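Local structure of thioredoxin reductase (Clostridium acetobutylicum ATCC 824, 6GNA) at residues A[150-155]-A[217-222]. The protein probably reduces thioredoxin with electrons from ferredoxin, passed through bound FAD and a redox-active disulfide, without needing a pyridine nucleotide. Numbering follows the deposited sequence.
With FAD (flavin-adenine dinucleotide), chain B.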
# COMPACT_ATOMS: atom_id res chain seq x y z
N VAL A 150 20.68 -21.86 -18.38
CA VAL A 150 21.18 -20.53 -18.06
C VAL A 150 20.65 -20.23 -16.66
O VAL A 150 19.46 -19.98 -16.47
CB VAL A 150 20.76 -19.50 -19.11
CG1 VAL A 150 21.42 -18.18 -18.83
CG2 VAL A 150 21.14 -19.99 -20.50
N GLY A 151 21.54 -20.31 -15.67
CA GLY A 151 21.15 -20.30 -14.27
C GLY A 151 21.40 -18.95 -13.63
O GLY A 151 22.53 -18.45 -13.63
N TYR A 152 20.36 -18.38 -13.04
CA TYR A 152 20.44 -17.09 -12.37
C TYR A 152 20.37 -17.20 -10.85
O TYR A 152 20.46 -16.19 -10.16
CB TYR A 152 19.32 -16.16 -12.88
CG TYR A 152 19.44 -15.79 -14.36
CD1 TYR A 152 19.05 -16.68 -15.36
CD2 TYR A 152 19.92 -14.54 -14.76
CE1 TYR A 152 19.16 -16.36 -16.70
CE2 TYR A 152 20.04 -14.21 -16.11
CZ TYR A 152 19.66 -15.13 -17.07
OH TYR A 152 19.74 -14.83 -18.42
N ASN A 153 20.27 -18.42 -10.31
CA ASN A 153 20.20 -18.61 -8.87
C ASN A 153 20.74 -20.00 -8.56
O ASN A 153 21.06 -20.78 -9.46
CB ASN A 153 18.78 -18.39 -8.34
CG ASN A 153 17.78 -19.32 -8.97
OD1 ASN A 153 18.11 -20.40 -9.46
ND2 ASN A 153 16.53 -18.89 -8.96
N LYS A 154 20.82 -20.32 -7.26
CA LYS A 154 21.40 -21.59 -6.84
C LYS A 154 20.51 -22.79 -7.17
O LYS A 154 21.02 -23.88 -7.47
CB LYS A 154 21.72 -21.58 -5.34
CG LYS A 154 22.78 -20.56 -4.90
CD LYS A 154 24.16 -20.84 -5.46
CE LYS A 154 24.79 -22.09 -4.92
NZ LYS A 154 26.14 -22.27 -5.50
N GLU A 155 19.19 -22.63 -7.09
CA GLU A 155 18.29 -23.73 -7.43
C GLU A 155 18.54 -24.26 -8.84
O GLU A 155 18.34 -25.45 -9.10
CB GLU A 155 16.83 -23.28 -7.27
CG GLU A 155 15.82 -24.44 -7.24
CD GLU A 155 15.37 -24.93 -8.60
OE1 GLU A 155 15.51 -24.18 -9.61
OE2 GLU A 155 14.84 -26.06 -8.66
N VAL A 217 16.93 -25.01 -24.13
CA VAL A 217 17.53 -23.94 -23.33
C VAL A 217 16.54 -23.60 -22.24
O VAL A 217 15.41 -23.18 -22.53
CB VAL A 217 17.87 -22.69 -24.16
CG1 VAL A 217 18.37 -21.56 -23.23
CG2 VAL A 217 18.91 -23.02 -25.23
N PHE A 218 16.95 -23.77 -20.99
CA PHE A 218 16.13 -23.38 -19.85
C PHE A 218 16.72 -22.15 -19.19
O PHE A 218 17.89 -22.13 -18.79
CB PHE A 218 15.97 -24.53 -18.86
CG PHE A 218 15.17 -25.66 -19.42
CD1 PHE A 218 13.79 -25.60 -19.45
CD2 PHE A 218 15.80 -26.78 -19.95
CE1 PHE A 218 13.04 -26.64 -19.99
CE2 PHE A 218 15.06 -27.82 -20.50
CZ PHE A 218 13.67 -27.75 -20.52
N VAL A 219 15.88 -21.13 -19.02
CA VAL A 219 16.25 -19.87 -18.41
C VAL A 219 15.67 -19.90 -17.00
O VAL A 219 14.45 -19.83 -16.83
CB VAL A 219 15.69 -18.72 -19.25
CG1 VAL A 219 15.83 -17.40 -18.54
CG2 VAL A 219 16.37 -18.70 -20.62
N LEU A 220 16.53 -20.06 -15.99
CA LEU A 220 16.10 -20.36 -14.62
C LEU A 220 16.41 -19.20 -13.68
O LEU A 220 17.54 -19.02 -13.23
CB LEU A 220 16.71 -21.66 -14.11
CG LEU A 220 16.39 -22.91 -14.94
CD1 LEU A 220 16.91 -24.12 -14.17
CD2 LEU A 220 14.89 -23.04 -15.23
N LYS A 221 15.37 -18.47 -13.34
CA LYS A 221 15.43 -17.31 -12.46
C LYS A 221 14.64 -17.64 -11.20
O LYS A 221 14.15 -18.76 -11.02
CB LYS A 221 14.93 -16.08 -13.22
CG LYS A 221 15.80 -15.73 -14.43
CD LYS A 221 15.33 -14.51 -15.22
CE LYS A 221 16.16 -14.32 -16.48
NZ LYS A 221 15.81 -13.12 -17.31
N ASP A 222 14.48 -16.66 -10.31
CA ASP A 222 13.77 -16.93 -9.06
C ASP A 222 12.33 -17.34 -9.32
O ASP A 222 11.74 -18.10 -8.55
CB ASP A 222 13.79 -15.70 -8.16
CG ASP A 222 15.13 -15.48 -7.48
OD1 ASP A 222 16.08 -16.29 -7.63
OD2 ASP A 222 15.22 -14.48 -6.72
PA FAD B . 11.09 -9.04 -3.59
O1A FAD B . 11.72 -8.13 -2.57
O2A FAD B . 11.80 -9.28 -4.90
O5B FAD B . 10.80 -10.47 -2.91
C5B FAD B . 10.62 -11.62 -3.71
C4B FAD B . 11.06 -12.86 -2.94
O4B FAD B . 10.23 -13.97 -3.31
C3B FAD B . 12.49 -13.24 -3.28
O3B FAD B . 13.20 -13.62 -2.10
C2B FAD B . 12.36 -14.42 -4.21
O2B FAD B . 13.44 -15.35 -4.07
C1B FAD B . 11.03 -15.04 -3.81
N9A FAD B . 10.37 -15.68 -4.96
C8A FAD B . 10.06 -15.10 -6.13
N7A FAD B . 9.46 -15.99 -6.97
C5A FAD B . 9.40 -17.17 -6.32
C6A FAD B . 8.90 -18.53 -6.62
N6A FAD B . 8.33 -18.81 -7.82
N1A FAD B . 9.03 -19.47 -5.67
C2A FAD B . 9.59 -19.21 -4.47
N3A FAD B . 10.07 -18.00 -4.14
C4A FAD B . 10.00 -16.96 -5.00
N1 FAD B . 12.71 0.34 -2.18
C2 FAD B . 12.45 1.36 -1.31
O2 FAD B . 11.26 1.63 -1.05
N3 FAD B . 13.42 2.09 -0.72
C4 FAD B . 14.72 1.85 -0.95
O4 FAD B . 15.60 2.54 -0.39
C4X FAD B . 15.09 0.76 -1.88
N5 FAD B . 16.38 0.47 -2.16
C5X FAD B . 16.69 -0.53 -3.02
C6 FAD B . 18.03 -0.81 -3.28
C7 FAD B . 18.36 -1.84 -4.16
C7M FAD B . 19.81 -2.14 -4.45
C8 FAD B . 17.29 -2.64 -4.81
C8M FAD B . 17.65 -3.75 -5.76
C9 FAD B . 15.96 -2.36 -4.54
C9A FAD B . 15.62 -1.34 -3.67
N10 FAD B . 14.27 -1.04 -3.40
C10 FAD B . 13.98 -0.00 -2.49
C1' FAD B . 13.19 -1.82 -4.01
C2' FAD B . 12.60 -2.78 -3.00
O2' FAD B . 13.63 -3.69 -2.59
C3' FAD B . 11.44 -3.56 -3.60
O3' FAD B . 10.39 -2.66 -3.97
C4' FAD B . 10.89 -4.58 -2.60
O4' FAD B . 11.94 -5.48 -2.23
C5' FAD B . 9.72 -5.34 -3.20
O5' FAD B . 9.52 -6.52 -2.44
P FAD B . 8.61 -7.73 -2.97
O1P FAD B . 8.28 -8.62 -1.79
O2P FAD B . 7.49 -7.22 -3.84
O3P FAD B . 9.61 -8.52 -3.96
O HOH W 1 16.95 -14.32 -19.56
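K221 NZ is held from several directions: it makes a cation-pi contact with the Y152 ring, 4.7 Å from the ring centroid, gives a hydrogen bond to T117 OG1, and donates to a water at 2.8 Å. The same water lies 3.1 Å from Y152 OH. This pairing sits just beyond the C-terminal ends of two neighbouring parallel strands, 146-151 and 216-220, in the five-stranded parallel sheet of a Rossmann-like domain that probably corresponds to the NADPH domain of classical thioredoxin reductases. Beyond CG the lysine chain is fully extended and runs alongside the tyrosine in the same direction, which places CE over the centre of one ring face, 3.6 Å from the centroid. At the ring's edge, in its plane, stands L220 O, while V219 CG1 packs obliquely against CE1.

The backbones are stitched in parallel fashion: V150 N donates to F218 O (2.8 Å), V150 O receives L220 N, and Y152 N continues the pattern past the strand end to L220 O (2.9 Å). V150 and V219 share the sheet face on which V150 CG2 also meets V217 CG1; L220 emerges on the other face, against helix 155-163.

Beyond the strands, a chi1 of 59° sets the N153 side chain between its own N and C, so that OD1 caps A156 N, in helix 155-163, while ND2 reaches D222 OD1 at 3.0 Å in a nearly straight bond (173°). The amide and carboxylate planes lie within 13° of each other, and D222 OD1 accepts through its anti lone pair, the one away from OD2. The bond probably helps orient the carboxylate, whose OD2 takes a weak hydrogen bond, 3.3 Å long, from the 2'-hydroxyl O2B of the FAD's adenosine ribose.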